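Local coordinates for papain-like cysteine protease (Porcine reproductive and respiratory syndrome virus, PDB 3MTV), which acts as a papain-like cysteine protease and metal-dependent nuclease (nsp1beta), and probably helps the virus block host mRNA export and interferon signalling, at the interface of chains A and B. Sequence-based numbering; all coordinates share one arbitrary frame. Chains: chain A/B, Papain-like cysteine protease.

Contact 1: the interface of chains A and B. Residues chain A 51-53, 156; chain B 28-31.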
ATOM      1  N   PRO A  51       0.826   4.110  -8.084  1.00 49.71           N
ATOM      2  CA  PRO A  51       0.600   3.349  -6.868  1.00 41.47           C
ATOM      3  C   PRO A  51       1.556   3.803  -5.814  1.00 41.86           C
ATOM      4  O   PRO A  51       2.564   4.219  -6.164  1.00 51.39           O
ATOM      5  CB  PRO A  51       0.976   1.997  -7.291  1.00 53.50           C
ATOM      6  CG  PRO A  51       1.307   1.993  -8.765  1.00 39.11           C
ATOM      7  CD  PRO A  51       1.654   3.350  -9.020  1.00 61.76           C
ATOM      8  N   HIS A  52       1.168   3.899  -4.565  1.00 47.71           N
ATOM      9  CA  HIS A  52       2.110   3.826  -3.460  1.00 41.28           C
ATOM     10  C   HIS A  52       2.535   5.168  -3.217  1.00 52.96           C
ATOM     11  O   HIS A  52       3.351   5.413  -2.276  1.00 60.98           O
ATOM     12  CB  HIS A  52       3.370   2.932  -3.714  1.00 49.94           C
ATOM     13  CG  HIS A  52       3.091   1.496  -4.160  1.00 52.31           C
ATOM     14  ND1 HIS A  52       2.356   0.574  -3.414  1.00 44.92           N
ATOM     15  CD2 HIS A  52       3.492   0.823  -5.274  1.00 45.43           C
ATOM     16  CE1 HIS A  52       2.307  -0.576  -4.078  1.00 62.52           C
ATOM     17  NE2 HIS A  52       3.018  -0.465  -5.202  1.00 41.58           N
ATOM     18  N   HIS A  53       1.979   6.089  -4.007  1.00 54.17           N
ATOM     19  CA  HIS A  53       2.135   7.444  -3.496  1.00 57.98           C
ATOM     20  C   HIS A  53       0.914   7.969  -2.854  1.00 61.72           C
ATOM     21  O   HIS A  53      -0.172   7.728  -3.346  1.00 63.64           O
ATOM     22  CB  HIS A  53       2.614   8.459  -4.497  1.00 48.18           C
ATOM     23  CG  HIS A  53       3.820   8.047  -5.277  1.00 66.35           C
ATOM     24  ND1 HIS A  53       3.875   6.882  -6.016  1.00 56.55           N
ATOM     25  CD2 HIS A  53       5.010   8.673  -5.452  1.00 51.36           C
ATOM     26  CE1 HIS A  53       5.045   6.816  -6.612  1.00 47.38           C
ATOM     27  NE2 HIS A  53       5.737   7.891  -6.294  1.00 48.73           N
ATOM     28  N   TRP A 156      10.758   7.380  -7.535  1.00 34.71           N
ATOM     29  CA  TRP A 156      11.427   7.696  -8.775  1.00 53.04           C
ATOM     30  C   TRP A 156      10.984   8.925  -9.570  1.00 67.23           C
ATOM     31  O   TRP A 156      11.449   9.098 -10.701  1.00 67.39           O
ATOM     32  CB  TRP A 156      11.329   6.557  -9.774  1.00 42.49           C
ATOM     33  CG  TRP A 156      10.043   6.374 -10.340  1.00 54.59           C
ATOM     34  CD1 TRP A 156       9.585   6.789 -11.576  1.00 64.58           C
ATOM     35  CD2 TRP A 156       8.968   5.695  -9.737  1.00 67.83           C
ATOM     36  NE1 TRP A 156       8.278   6.395 -11.769  1.00 49.56           N
ATOM     37  CE2 TRP A 156       7.873   5.735 -10.643  1.00 60.17           C
ATOM     38  CE3 TRP A 156       8.804   5.059  -8.507  1.00 55.62           C
ATOM     39  CZ2 TRP A 156       6.675   5.142 -10.358  1.00 53.05           C
ATOM     40  CZ3 TRP A 156       7.580   4.478  -8.232  1.00 69.50           C
ATOM     41  CH2 TRP A 156       6.543   4.518  -9.143  1.00 60.54           C
TER
ATOM     42  N   GLU B  28       7.675  -0.127 -13.947  1.00 63.68           N
ATOM     43  CA  GLU B  28       7.907   1.285 -13.772  1.00 51.45           C
ATOM     44  C   GLU B  28       7.951   1.532 -12.279  1.00 63.88           C
ATOM     45  O   GLU B  28       8.488   2.540 -11.803  1.00 50.81           O
ATOM     46  CB  GLU B  28       6.794   2.129 -14.378  1.00 52.14           C
ATOM     47  CG  GLU B  28       5.601   2.344 -13.356  1.00 72.40           C
ATOM     48  CD  GLU B  28       4.225   1.627 -13.690  1.00 81.62           C
ATOM     49  OE1 GLU B  28       4.098   0.728 -14.596  1.00 89.12           O
ATOM     50  OE2 GLU B  28       3.224   1.999 -13.018  1.00101.38           O
ATOM     51  N   VAL B  29       7.374   0.625 -11.508  1.00 54.09           N
ATOM     52  CA  VAL B  29       7.468   0.917 -10.110  1.00 58.80           C
ATOM     53  C   VAL B  29       8.851   0.598  -9.585  1.00 58.28           C
ATOM     54  O   VAL B  29       9.293  -0.533  -9.665  1.00 74.40           O
ATOM     55  CB  VAL B  29       6.525   0.168  -9.321  1.00 64.41           C
ATOM     56  CG1 VAL B  29       6.762   0.648  -7.973  1.00 51.52           C
ATOM     57  CG2 VAL B  29       5.105   0.489  -9.723  1.00 50.23           C
ATOM     58  N   LYS B  30       9.548   1.602  -9.100  1.00 52.75           N
ATOM     59  CA  LYS B  30      10.994   1.483  -8.848  1.00 65.98           C
ATOM     60  C   LYS B  30      11.437   2.424  -7.805  1.00 54.40           C
ATOM     61  O   LYS B  30      11.804   3.518  -8.072  1.00 60.05           O
ATOM     62  CB  LYS B  30      11.864   1.671 -10.100  1.00 41.54           C
ATOM     63  CG  LYS B  30      11.558   0.598 -11.187  1.00 58.31           C
ATOM     64  CD  LYS B  30      12.716   0.509 -12.147  1.00 85.27           C
ATOM     65  CE  LYS B  30      12.922  -0.876 -12.811  1.00107.92           C
ATOM     66  NZ  LYS B  30      13.361  -0.700 -14.266  1.00 99.26           N
ATOM     67  N   PHE B  31      11.399   1.975  -6.577  1.00 61.69           N
ATOM     68  CA  PHE B  31      11.831   2.811  -5.506  1.00 54.82           C
ATOM     69  C   PHE B  31      13.183   2.369  -5.031  1.00 59.89           C
ATOM     70  O   PHE B  31      13.681   1.318  -5.418  1.00 58.59           O
ATOM     71  CB  PHE B  31      10.954   2.538  -4.268  1.00 67.97           C
ATOM     72  CG  PHE B  31       9.556   2.980  -4.391  1.00 52.63           C
ATOM     73  CD1 PHE B  31       8.589   2.157  -4.884  1.00 74.38           C
ATOM     74  CD2 PHE B  31       9.179   4.248  -3.999  1.00 74.42           C
ATOM     75  CE1 PHE B  31       7.228   2.650  -5.003  1.00 63.69           C
ATOM     76  CE2 PHE B  31       7.877   4.698  -4.155  1.00 43.01           C
ATOM     77  CZ  PHE B  31       6.921   3.892  -4.647  1.00 51.34           C
TER

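Contact 2: the interface of chains A and B. Residues chain A 1-4, 32; chain B 153-154.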
ATOM      1  N   ALA A   1      -5.386   4.410  10.073  1.00 55.18           N
ATOM      2  CA  ALA A   1      -5.602   3.831   8.638  1.00 89.87           C
ATOM      3  C   ALA A   1      -6.996   3.222   8.276  1.00 79.28           C
ATOM      4  O   ALA A   1      -7.781   3.044   9.175  1.00105.85           O
ATOM      5  CB  ALA A   1      -4.496   2.757   8.185  1.00 42.92           C
ATOM      6  N   ASP A   2      -7.258   2.832   6.999  1.00 74.85           N
ATOM      7  CA  ASP A   2      -8.507   2.091   6.467  1.00 55.03           C
ATOM      8  C   ASP A   2      -8.405   1.604   4.999  1.00 60.62           C
ATOM      9  O   ASP A   2      -7.767   2.256   4.226  1.00 72.30           O
ATOM     10  CB  ASP A   2      -9.698   3.010   6.335  1.00 62.67           C
ATOM     11  CG  ASP A   2     -10.838   2.694   7.322  1.00 90.04           C
ATOM     12  OD1 ASP A   2     -11.616   1.686   7.186  1.00 74.16           O
ATOM     13  OD2 ASP A   2     -10.987   3.531   8.242  1.00 95.89           O
ATOM     14  N   VAL A   3      -9.089   0.577   4.521  1.00 53.33           N
ATOM     15  CA  VAL A   3      -8.662   0.046   3.184  1.00 45.77           C
ATOM     16  C   VAL A   3      -9.718  -0.650   2.325  1.00 48.68           C
ATOM     17  O   VAL A   3     -10.378  -1.543   2.804  1.00 73.99           O
ATOM     18  CB  VAL A   3      -7.508  -0.974   3.364  1.00 42.46           C
ATOM     19  CG1 VAL A   3      -7.069  -1.702   2.073  1.00 30.48           C
ATOM     20  CG2 VAL A   3      -6.393  -0.297   3.878  1.00 46.83           C
ATOM     21  N   TYR A   4      -9.886  -0.316   1.041  1.00 62.92           N
ATOM     22  CA  TYR A   4     -11.076  -0.793   0.301  1.00 54.22           C
ATOM     23  C   TYR A   4     -10.702  -1.301  -1.042  1.00 47.32           C
ATOM     24  O   TYR A   4      -9.818  -0.745  -1.619  1.00 62.19           O
ATOM     25  CB  TYR A   4     -12.000   0.380   0.064  1.00 51.14           C
ATOM     26  CG  TYR A   4     -12.420   1.124   1.324  1.00 64.82           C
ATOM     27  CD1 TYR A   4     -11.707   2.243   1.783  1.00 46.83           C
ATOM     28  CD2 TYR A   4     -13.527   0.719   2.073  1.00 73.47           C
ATOM     29  CE1 TYR A   4     -12.085   2.935   2.942  1.00 59.88           C
ATOM     30  CE2 TYR A   4     -13.898   1.415   3.261  1.00 62.33           C
ATOM     31  CZ  TYR A   4     -13.210   2.528   3.663  1.00 67.84           C
ATOM     32  OH  TYR A   4     -13.600   3.193   4.828  1.00 77.50           O
ATOM     33  N   GLU A  32     -13.600  -4.915   1.804  1.00 69.62           N
ATOM     34  CA  GLU A  32     -14.812  -4.150   1.631  1.00 58.95           C
ATOM     35  C   GLU A  32     -14.780  -3.197   0.454  1.00 70.44           C
ATOM     36  O   GLU A  32     -13.734  -2.650   0.163  1.00 75.73           O
ATOM     37  CB  GLU A  32     -15.104  -3.418   2.924  1.00 61.26           C
ATOM     38  CG  GLU A  32     -15.736  -4.349   3.960  1.00 73.17           C
ATOM     39  CD  GLU A  32     -16.074  -3.601   5.269  1.00129.03           C
ATOM     40  OE1 GLU A  32     -16.205  -2.272   5.122  1.00 74.51           O
ATOM     41  OE2 GLU A  32     -16.183  -4.365   6.369  1.00 84.73           O
TER
ATOM     42  N   LYS B 153     -10.252  -2.727   9.884  1.00 63.06           N
ATOM     43  CA  LYS B 153     -11.712  -3.071   9.924  1.00 54.42           C
ATOM     44  C   LYS B 153     -12.034  -3.896   8.717  1.00 51.15           C
ATOM     45  O   LYS B 153     -12.808  -4.852   8.782  1.00 71.47           O
ATOM     46  CB  LYS B 153     -12.794  -1.917   9.967  1.00 61.66           C
ATOM     47  CG  LYS B 153     -12.693  -0.816  11.061  1.00 85.12           C
ATOM     48  CD  LYS B 153     -11.151  -0.434  11.437  1.00 88.06           C
ATOM     49  CE  LYS B 153     -10.331   0.459  10.413  1.00 81.32           C
ATOM     50  NZ  LYS B 153      -8.971   0.849  10.896  1.00 78.62           N
ATOM     51  N   GLU B 154     -11.478  -3.554   7.580  1.00 45.97           N
ATOM     52  CA  GLU B 154     -12.190  -4.053   6.406  1.00 63.40           C
ATOM     53  C   GLU B 154     -11.587  -5.288   5.923  1.00 45.31           C
ATOM     54  O   GLU B 154     -11.921  -5.723   4.866  1.00 53.34           O
ATOM     55  CB  GLU B 154     -12.508  -3.035   5.258  1.00 50.64           C
ATOM     56  CG  GLU B 154     -11.677  -1.775   5.169  1.00 60.60           C
ATOM     57  CD  GLU B 154     -11.934  -0.768   6.227  1.00 58.34           C
ATOM     58  OE1 GLU B 154     -11.036  -0.489   6.979  1.00 64.26           O
ATOM     59  OE2 GLU B 154     -13.019  -0.218   6.319  1.00 78.46           O
TER

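Contact 3: the interface of chains A and B. Residues chain A 11, 13, 22-23; chain B 13, 22-23, 52.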
ATOM      1  N   VAL A  11      -6.500  -1.323  -4.774  1.00 34.57           N
ATOM      2  CA  VAL A  11      -7.200  -1.080  -3.547  1.00 42.37           C
ATOM      3  C   VAL A  11      -6.762   0.243  -3.021  1.00 51.84           C
ATOM      4  O   VAL A  11      -5.784   0.743  -3.478  1.00 55.24           O
ATOM      5  CB  VAL A  11      -6.759  -2.088  -2.462  1.00 57.06           C
ATOM      6  CG1 VAL A  11      -7.256  -3.437  -2.767  1.00 48.49           C
ATOM      7  CG2 VAL A  11      -5.242  -2.108  -2.271  1.00 42.10           C
ATOM      8  N   TYR A  13      -5.939   3.112   0.192  1.00 52.50           N
ATOM      9  CA  TYR A  13      -5.804   3.212   1.616  1.00 60.23           C
ATOM     10  C   TYR A  13      -6.187   4.602   1.912  1.00 56.83           C
ATOM     11  O   TYR A  13      -5.893   5.453   1.105  1.00 65.38           O
ATOM     12  CB  TYR A  13      -4.373   3.074   2.080  1.00 59.55           C
ATOM     13  CG  TYR A  13      -3.567   1.829   1.741  1.00 59.72           C
ATOM     14  CD1 TYR A  13      -3.965   0.940   0.780  1.00 51.40           C
ATOM     15  CD2 TYR A  13      -2.351   1.574   2.393  1.00 52.77           C
ATOM     16  CE1 TYR A  13      -3.154  -0.187   0.450  1.00 66.10           C
ATOM     17  CE2 TYR A  13      -1.550   0.428   2.078  1.00 58.71           C
ATOM     18  CZ  TYR A  13      -1.963  -0.432   1.115  1.00 56.54           C
ATOM     19  OH  TYR A  13      -1.223  -1.522   0.812  1.00 51.74           O
ATOM     20  N   ALA A  22      -2.843   0.886  -4.379  1.00 47.40           N
ATOM     21  CA  ALA A  22      -1.849  -0.143  -4.556  1.00 58.83           C
ATOM     22  C   ALA A  22      -2.499  -1.281  -5.292  1.00 51.54           C
ATOM     23  O   ALA A  22      -3.722  -1.372  -5.271  1.00 57.07           O
ATOM     24  CB  ALA A  22      -1.377  -0.578  -3.213  1.00 46.10           C
ATOM     25  N   PRO A  23      -1.706  -2.184  -5.916  1.00 46.59           N
ATOM     26  CA  PRO A  23      -2.377  -3.297  -6.619  1.00 56.08           C
ATOM     27  C   PRO A  23      -2.961  -4.305  -5.610  1.00 59.14           C
ATOM     28  O   PRO A  23      -2.599  -4.183  -4.436  1.00 54.77           O
ATOM     29  CB  PRO A  23      -1.293  -3.892  -7.540  1.00 40.51           C
ATOM     30  CG  PRO A  23      -0.267  -2.899  -7.606  1.00 49.52           C
ATOM     31  CD  PRO A  23      -0.294  -2.093  -6.282  1.00 44.82           C
TER
ATOM     32  N   TYR B  13       5.852  -0.306   3.264  1.00 52.50           N
ATOM     33  CA  TYR B  13       5.671   1.063   3.649  1.00 60.23           C
ATOM     34  C   TYR B  13       6.011   1.077   5.081  1.00 56.83           C
ATOM     35  O   TYR B  13       5.722   0.104   5.739  1.00 65.38           O
ATOM     36  CB  TYR B  13       4.231   1.510   3.566  1.00 59.55           C
ATOM     37  CG  TYR B  13       3.467   1.414   2.254  1.00 59.72           C
ATOM     38  CD1 TYR B  13       3.915   0.667   1.199  1.00 51.40           C
ATOM     39  CD2 TYR B  13       2.238   2.076   2.101  1.00 52.77           C
ATOM     40  CE1 TYR B  13       3.143   0.557   0.004  1.00 66.10           C
ATOM     41  CE2 TYR B  13       1.476   1.983   0.891  1.00 58.71           C
ATOM     42  CZ  TYR B  13       1.938   1.227  -0.135  1.00 56.54           C
ATOM     43  OH  TYR B  13       1.235   1.137  -1.285  1.00 51.74           O
ATOM     44  N   ALA B  22       2.952  -4.396   0.056  1.00 47.40           N
ATOM     45  CA  ALA B  22       1.989  -4.382  -1.017  1.00 58.83           C
ATOM     46  C   ALA B  22       2.688  -4.853  -2.262  1.00 51.54           C
ATOM     47  O   ALA B  22       3.912  -4.783  -2.310  1.00 57.07           O
ATOM     48  CB  ALA B  22       1.488  -2.991  -1.182  1.00 46.10           C
ATOM     49  N   PRO B  23       1.937  -5.297  -3.297  1.00 46.59           N
ATOM     50  CA  PRO B  23       2.656  -5.740  -4.509  1.00 56.08           C
ATOM     51  C   PRO B  23       3.234  -4.531  -5.271  1.00 59.14           C
ATOM     52  O   PRO B  23       2.834  -3.416  -4.922  1.00 54.77           O
ATOM     53  CB  PRO B  23       1.616  -6.545  -5.313  1.00 40.51           C
ATOM     54  CG  PRO B  23       0.568  -6.839  -4.386  1.00 49.52           C
ATOM     55  CD  PRO B  23       0.535  -5.709  -3.325  1.00 44.82           C
ATOM     56  N   HIS B  52      -1.125  -5.297   2.845  1.00 47.71           N
ATOM     57  CA  HIS B  52      -2.097  -4.224   2.970  1.00 41.28           C
ATOM     58  C   HIS B  52      -2.562  -4.272   4.321  1.00 52.96           C
ATOM     59  O   HIS B  52      -3.413  -3.422   4.729  1.00 60.98           O
ATOM     60  CB  HIS B  52      -3.327  -4.319   2.006  1.00 49.94           C
ATOM     61  CG  HIS B  52      -3.000  -4.453   0.518  1.00 52.31           C
ATOM     62  ND1 HIS B  52      -2.265  -3.516  -0.209  1.00 44.92           N
ATOM     63  CD2 HIS B  52      -3.350  -5.414  -0.381  1.00 45.43           C
ATOM     64  CE1 HIS B  52      -2.167  -3.928  -1.469  1.00 62.52           C
ATOM     65  NE2 HIS B  52      -2.847  -5.068  -1.612  1.00 41.58           N
TER

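Contact 1: the interface of chains A and B
A:His53, whose CE1 meets B:Phe31 CZ across the interface, is held from within its own chain by a hydrogen bond of 3.0 Å from ND1 to the backbone O of A:Pro51. The acceptor lies close to the imidazole plane, although the donor stands about 40° above the carbonyl plane. This link ties the loop 51-53 together and probably helps fix the ring's rotation, with the indole ring carbon CH2 of A:Trp156 at another part of the same ring edge.

The patch is part of the two-fold interface between two copies of the protease and is mainly apolar, and it probably helps hold them together; in it the indole of A:Trp156 lies against the B:Glu28-B:Phe31 loop. With chi1 at 72°, CG sits between the backbone N and the carbonyl carbon, which turns one indole face toward the partner's main chain. The carbonyl O of B:Glu28 and the amide N of B:Lys30 each lie 3.4 Å above that face, toward the rim. B:Val29 adds CG1 near CZ3 and CH2, while its other methyl, CG2, comes toward CG of the A:Pro51 ring.

B:Phe31 meets the indole edge to face, the planes 81° apart: the tryptophan edge points into the phenyl face, with CZ3 of A:Trp156 3.7 Å from CZ of B:Phe31. The phenyl tip thus wedges between the indole and the histidine loop, where A:His52 presents its CB rather than its ring, 3.8 Å from B:Phe31 CZ.

Contact 2: the interface of chains A and B
B:Lys153 and B:Glu154 reach from chain B to the N-terminal segment of chain A, and both side chains cross A:Asp2 at about a right angle. The lysine chain bends at chi2 and chi3, carrying its amino group past the A:Asp2 carboxylate to the backbone of the first residue. There NZ of B:Lys153 donates a 3.0 Å hydrogen bond to O of A:Ala1, approaching from 37° above the carbonyl plane. A:Asp2 OD2 remains 4.3 Å from B:Lys153 NZ, a distance at which the opposite charges may still attract without a salt bridge.

B:Glu154 turns its carboxylate toward that of A:Asp2, the two planes 57° apart. The oxygens are modelled too close for a sound contact, and the detail of this pair is doubtful. A weak hydrogen bond, 3.3 Å from N of A:Val3 to OE1 of B:Glu154, links the same carboxylate to the backbone. OE2 of B:Glu154 lies 3.6 Å from CE2 of A:Tyr4, with the carboxylate tilted against the phenol ring.

On the other flank A:Glu32 crosses B:Glu154 at about a right angle. A:Glu32 lies along CB of B:Glu154 with its CB, CG and CD, its CB being 3.5 Å from that atom.

Chain A contributes the N-terminal residues leading into strand 3-7 and the loop after strand 18-23; chain B contributes the loop joining strands 145-150 and 158-162.

Contact 3: the interface of chains A and B
This is a homotypic interface around the two-fold axis, where strands of two copies meet and a histidine from each probably helps clasp the dimer; the crystal alone does not prove that the dimer forms in the virus-infected cell. B:His52 stands nearly perpendicular to A:Tyr13, the ring planes 89° apart. Its ND1 shares a hydrogen bond with the phenol OH of A:Tyr13 at 2.5 Å, its direction undecided at this resolution. On the other side of the imidazole, NE2 of B:His52 lies 3.0 Å from the backbone O of A:Pro23, a hydrogen bond if this nitrogen carries the proton. The ring would then be gripped through both nitrogens, which would fix its flip.

One imidazole face is capped by A:Val11, whose CG2 sits 3.8 Å from the ring centroid of B:His52. That methyl occupies the position between the backbone N and the carbonyl carbon, and it also lies in plane at the edge of A:Tyr13. Closer to the axis, the two tyrosines come from opposite directions, CE2 of A:Tyr13 3.6 Å from CE2 of B:Tyr13. CB of A:Ala22 and of B:Ala22 each pack near the partner's phenol OH. The site joins strands 10-15 and 18-23 of one copy to the partner's histidine loop and so probably couples the N-terminal regions of the two copies.

Contact 3 lies midway, about 11 Å between C-alpha centres from each of contact 1 and contact 2, which are about 22 Å apart. His52 serves twice: its CB in contact 1 and, in the other chain, its ring in contact 3. Contacts 1 and 2 share two stretches, the loop after strand 18-23 and the loop holding residues 153-156, with the chains exchanged, and add residues 51-53 and the N-terminus respectively. The two-fold gives each contact a twin, so the interface is built from repeated patches. The centre of contact 1 is about 14 Å from A:His159 and about 17 Å from A:Cys90, the catalytic pair, so the interface may brace the protease region without entering its active site.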